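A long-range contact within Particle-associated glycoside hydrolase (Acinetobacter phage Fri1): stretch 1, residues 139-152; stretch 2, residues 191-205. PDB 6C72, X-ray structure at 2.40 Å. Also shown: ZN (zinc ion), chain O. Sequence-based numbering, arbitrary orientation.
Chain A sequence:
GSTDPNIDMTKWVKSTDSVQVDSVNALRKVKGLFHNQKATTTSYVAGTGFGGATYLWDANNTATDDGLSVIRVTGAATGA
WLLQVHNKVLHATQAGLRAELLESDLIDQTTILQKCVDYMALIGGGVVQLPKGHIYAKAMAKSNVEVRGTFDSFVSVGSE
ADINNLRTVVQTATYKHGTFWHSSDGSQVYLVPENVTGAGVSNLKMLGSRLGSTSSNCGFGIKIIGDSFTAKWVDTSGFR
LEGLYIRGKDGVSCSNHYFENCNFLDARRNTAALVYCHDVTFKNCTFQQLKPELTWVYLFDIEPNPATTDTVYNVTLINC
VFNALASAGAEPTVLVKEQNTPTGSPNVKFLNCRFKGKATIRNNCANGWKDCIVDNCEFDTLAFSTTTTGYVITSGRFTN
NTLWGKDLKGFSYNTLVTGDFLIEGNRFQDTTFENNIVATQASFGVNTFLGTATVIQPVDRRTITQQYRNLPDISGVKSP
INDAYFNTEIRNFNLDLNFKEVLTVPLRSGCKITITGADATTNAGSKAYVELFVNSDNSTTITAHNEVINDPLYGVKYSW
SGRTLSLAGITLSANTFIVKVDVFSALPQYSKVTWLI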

# COMPACT_ATOMS: atom_id res chain seq x y z
N ALA A 139 12.69 -17.39 28.95
CA ALA A 139 12.21 -18.48 28.12
C ALA A 139 12.86 -18.40 26.75
O ALA A 139 13.06 -17.32 26.19
CB ALA A 139 10.69 -18.45 27.96
N MET A 140 13.21 -19.57 26.24
CA MET A 140 13.64 -19.72 24.87
C MET A 140 12.40 -20.12 24.07
O MET A 140 11.75 -21.11 24.40
CB MET A 140 14.74 -20.78 24.79
CG MET A 140 15.43 -20.93 23.47
SD MET A 140 16.85 -22.07 23.57
CE MET A 140 17.69 -21.42 25.02
N ALA A 141 12.04 -19.29 23.08
CA ALA A 141 10.89 -19.60 22.24
C ALA A 141 11.16 -20.87 21.42
O ALA A 141 12.30 -21.19 21.06
CB ALA A 141 10.58 -18.43 21.30
N LYS A 142 10.08 -21.60 21.15
CA LYS A 142 10.14 -22.79 20.32
C LYS A 142 9.06 -22.68 19.24
O LYS A 142 8.06 -21.98 19.41
CB LYS A 142 9.94 -24.06 21.17
CG LYS A 142 10.99 -24.23 22.27
CD LYS A 142 12.41 -24.16 21.70
CE LYS A 142 13.47 -23.93 22.77
NZ LYS A 142 13.77 -25.16 23.56
N SER A 143 9.25 -23.39 18.14
CA SER A 143 8.44 -23.15 16.95
C SER A 143 6.95 -23.38 17.22
O SER A 143 6.56 -24.34 17.90
CB SER A 143 8.92 -24.01 15.78
OG SER A 143 10.21 -23.60 15.37
N ASN A 144 6.12 -22.47 16.70
CA ASN A 144 4.67 -22.59 16.73
C ASN A 144 4.13 -22.63 18.17
O ASN A 144 3.09 -23.23 18.44
CB ASN A 144 4.21 -23.81 15.93
CG ASN A 144 4.72 -23.80 14.50
OD1 ASN A 144 5.36 -24.75 14.04
ND2 ASN A 144 4.47 -22.71 13.79
N VAL A 145 4.85 -22.00 19.10
CA VAL A 145 4.38 -21.83 20.46
C VAL A 145 4.28 -20.34 20.75
O VAL A 145 5.21 -19.58 20.44
CB VAL A 145 5.31 -22.51 21.48
CG1 VAL A 145 4.90 -22.13 22.91
CG2 VAL A 145 5.29 -24.03 21.27
N GLU A 146 3.16 -19.92 21.33
CA GLU A 146 2.93 -18.54 21.75
C GLU A 146 2.79 -18.50 23.27
O GLU A 146 2.06 -19.30 23.85
CB GLU A 146 1.67 -17.98 21.09
CG GLU A 146 1.22 -16.62 21.64
CD GLU A 146 -0.15 -16.20 21.10
OE1 GLU A 146 -0.68 -16.87 20.19
OE2 GLU A 146 -0.69 -15.20 21.61
N VAL A 147 3.47 -17.54 23.90
CA VAL A 147 3.35 -17.29 25.33
C VAL A 147 2.33 -16.17 25.50
O VAL A 147 2.45 -15.12 24.85
CB VAL A 147 4.70 -16.92 25.96
CG1 VAL A 147 4.52 -16.50 27.40
CG2 VAL A 147 5.67 -18.08 25.87
N ARG A 148 1.30 -16.41 26.30
CA ARG A 148 0.18 -15.49 26.43
C ARG A 148 -0.10 -15.20 27.90
O ARG A 148 -0.22 -16.13 28.71
CB ARG A 148 -1.08 -16.05 25.75
CG ARG A 148 -2.25 -15.08 25.72
CD ARG A 148 -3.44 -15.65 24.94
NE ARG A 148 -4.02 -16.82 25.58
CZ ARG A 148 -4.69 -17.78 24.95
NH1 ARG A 148 -4.87 -17.71 23.64
NH2 ARG A 148 -5.17 -18.81 25.63
N GLY A 149 -0.19 -13.92 28.25
CA GLY A 149 -0.53 -13.51 29.59
C GLY A 149 -2.03 -13.33 29.78
O GLY A 149 -2.85 -13.65 28.92
N THR A 150 -2.37 -12.76 30.94
CA THR A 150 -3.75 -12.55 31.37
C THR A 150 -3.93 -11.08 31.68
O THR A 150 -3.24 -10.53 32.54
CB THR A 150 -4.07 -13.40 32.61
OG1 THR A 150 -3.86 -14.79 32.34
CG2 THR A 150 -5.52 -13.17 33.08
N PHE A 151 -4.87 -10.43 30.99
CA PHE A 151 -5.20 -9.05 31.33
C PHE A 151 -5.73 -8.98 32.76
O PHE A 151 -6.41 -9.90 33.25
CB PHE A 151 -6.25 -8.48 30.35
CG PHE A 151 -5.73 -8.27 28.95
CD1 PHE A 151 -4.81 -7.27 28.68
CD2 PHE A 151 -6.18 -9.06 27.90
CE1 PHE A 151 -4.34 -7.08 27.39
CE2 PHE A 151 -5.70 -8.89 26.61
CZ PHE A 151 -4.78 -7.89 26.35
N ASP A 152 -5.41 -7.88 33.44
CA ASP A 152 -6.03 -7.65 34.73
C ASP A 152 -7.51 -7.34 34.51
O ASP A 152 -7.97 -7.12 33.39
CB ASP A 152 -5.31 -6.53 35.49
CG ASP A 152 -5.40 -6.71 37.01
OD1 ASP A 152 -6.17 -7.59 37.47
OD2 ASP A 152 -4.68 -6.01 37.76
N LEU A 191 13.83 -15.12 24.24
CA LEU A 191 14.76 -15.29 23.13
C LEU A 191 14.13 -16.17 22.05
O LEU A 191 13.66 -17.27 22.33
CB LEU A 191 16.07 -15.91 23.62
CG LEU A 191 17.11 -16.28 22.56
CD1 LEU A 191 17.64 -15.05 21.84
CD2 LEU A 191 18.23 -17.10 23.18
N VAL A 192 14.12 -15.67 20.82
CA VAL A 192 13.62 -16.48 19.72
C VAL A 192 14.81 -16.93 18.88
O VAL A 192 15.27 -16.18 18.01
CB VAL A 192 12.60 -15.72 18.87
CG1 VAL A 192 11.94 -16.66 17.90
CG2 VAL A 192 11.57 -15.01 19.76
N PRO A 193 15.34 -18.14 19.10
CA PRO A 193 16.55 -18.57 18.41
C PRO A 193 16.35 -18.63 16.91
O PRO A 193 15.22 -18.63 16.41
CB PRO A 193 16.81 -19.98 18.96
CG PRO A 193 16.05 -20.06 20.20
CD PRO A 193 14.83 -19.17 20.02
N GLU A 194 17.47 -18.70 16.19
CA GLU A 194 17.40 -18.94 14.76
C GLU A 194 16.72 -20.28 14.49
O GLU A 194 16.76 -21.20 15.32
CB GLU A 194 18.80 -18.90 14.13
CG GLU A 194 19.76 -19.99 14.64
CD GLU A 194 20.51 -19.57 15.89
OE1 GLU A 194 20.03 -18.63 16.58
OE2 GLU A 194 21.56 -20.18 16.19
N ASN A 195 16.03 -20.36 13.36
CA ASN A 195 15.26 -21.52 12.92
C ASN A 195 14.04 -21.80 13.79
O ASN A 195 13.38 -22.83 13.60
CB ASN A 195 16.12 -22.78 12.80
CG ASN A 195 16.98 -22.76 11.56
OD1 ASN A 195 16.53 -22.31 10.50
ND2 ASN A 195 18.20 -23.27 11.67
N VAL A 196 13.71 -20.94 14.75
CA VAL A 196 12.44 -21.03 15.46
C VAL A 196 11.42 -20.17 14.71
O VAL A 196 11.62 -18.97 14.52
CB VAL A 196 12.58 -20.59 16.93
CG1 VAL A 196 11.21 -20.39 17.55
CG2 VAL A 196 13.39 -21.64 17.72
N THR A 197 10.34 -20.81 14.25
CA THR A 197 9.38 -20.20 13.35
C THR A 197 7.99 -20.20 13.96
O THR A 197 7.60 -21.16 14.63
CB THR A 197 9.32 -20.98 12.04
OG1 THR A 197 9.01 -22.35 12.31
CG2 THR A 197 10.65 -20.89 11.29
N GLY A 198 7.23 -19.14 13.69
CA GLY A 198 5.84 -19.11 14.09
C GLY A 198 5.61 -18.98 15.58
O GLY A 198 4.54 -19.34 16.06
N ALA A 199 6.61 -18.54 16.33
CA ALA A 199 6.45 -18.27 17.74
C ALA A 199 5.78 -16.91 17.94
O ALA A 199 5.70 -16.10 17.02
CB ALA A 199 7.80 -18.29 18.44
N GLY A 200 5.33 -16.67 19.17
CA GLY A 200 4.69 -15.41 19.47
C GLY A 200 4.58 -15.14 20.96
O GLY A 200 4.92 -15.98 21.80
N VAL A 201 4.08 -13.95 21.27
CA VAL A 201 3.81 -13.51 22.63
C VAL A 201 2.65 -12.53 22.56
O VAL A 201 2.51 -11.79 21.58
CB VAL A 201 5.05 -12.86 23.29
CG1 VAL A 201 5.50 -11.63 22.51
CG2 VAL A 201 4.75 -12.49 24.76
N SER A 202 1.81 -12.53 23.59
CA SER A 202 0.69 -11.60 23.60
C SER A 202 0.15 -11.39 25.00
O SER A 202 0.39 -12.19 25.92
CB SER A 202 -0.44 -12.04 22.67
OG SER A 202 -1.11 -13.15 23.19
N ASN A 203 -0.58 -10.28 25.15
CA ASN A 203 -1.42 -10.01 26.32
C ASN A 203 -0.60 -10.01 27.61
O ASN A 203 -0.99 -10.62 28.61
CB ASN A 203 -2.58 -11.01 26.42
CG ASN A 203 -3.51 -10.95 25.22
OD1 ASN A 203 -3.28 -10.20 24.28
ND2 ASN A 203 -4.58 -11.72 25.26
N LEU A 204 0.53 -9.31 27.61
CA LEU A 204 1.32 -9.20 28.83
C LEU A 204 2.22 -7.98 28.74
O LEU A 204 2.36 -7.36 27.69
CB LEU A 204 2.13 -10.48 29.08
CG LEU A 204 3.04 -11.06 27.99
CD1 LEU A 204 4.36 -10.31 27.85
CD2 LEU A 204 3.29 -12.55 28.28
N LYS A 205 2.83 -7.65 29.88
CA LYS A 205 3.82 -6.59 29.98
C LYS A 205 5.16 -7.18 30.40
O LYS A 205 5.21 -8.05 31.28
CB LYS A 205 3.39 -5.52 31.00
CG LYS A 205 4.36 -4.36 31.09
CD LYS A 205 3.70 -3.14 31.68
CE LYS A 205 4.61 -1.92 31.62
NZ LYS A 205 3.93 -0.68 32.09
ZN ZN O . -5.93 -7.13 39.76
O HOH W 1 11.30 -23.91 12.67
O HOH W 2 6.53 -22.80 11.98
O HOH W 3 -5.20 -13.57 27.49
O HOH W 4 -1.50 -8.98 30.85

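Asn-203, Ala-141 and Leu-191 cover the most surface in this contact, which pairs two parallel stretches of one chain.

Asn-203 sits where the second stretch turns a corner, and its CA-to-CB bond points toward the first stretch. Its CB lies over one face of the Phe-151 ring, 4.2 Å from the ring centroid, in a CH-pi contact. The closest atoms of the pair are Phe-151 CE2 and Asn-203 CG, at 3.3 Å. Two waters extend the contact. Water 3 accepts from Asn-203 ND2 (3.0 Å) and donates to Gly-149 O (2.8 Å). Water 4 donates to Asn-203 O (2.8 Å) and, weakly, to Thr-150 O (2.9 Å). Gly-149 has no room for a side chain here: an ideal CB would lie 2.4 Å from Asn-203 O.

Ala-141 and Leu-191 anchor the other end. Leu-191 N donates to Ala-139 O at 3.0 Å, and Ala-141 N donates to Leu-191 O at 2.7 Å. Leu-191 thus bonds to the residues before and after its bridge partner, Met-140, as parallel strands require. The small side chain of Ala-141 packs among apolar neighbours: its CB is 3.9 Å from Val-192 CG2 and 4.0 Å from Ala-199 CB.

Between these ends, each stretch makes a type II turn, Lys-142 to Val-145 and Pro-193 to Val-196. Ser-143 OG accepts from Thr-197 N at 3.0 Å, and Asn-144 N donates to Thr-197 O at 2.9 Å. The parallel ladder then resumes. Val-147 N donates to Gly-200 O, and Ser-202 N to Val-147 O, both at 3.0 Å. Glu-146 and Ser-202 project from the same face of the sheet, so Ser-202 OG can donate to Glu-146 OE2 at a short 2.6 Å.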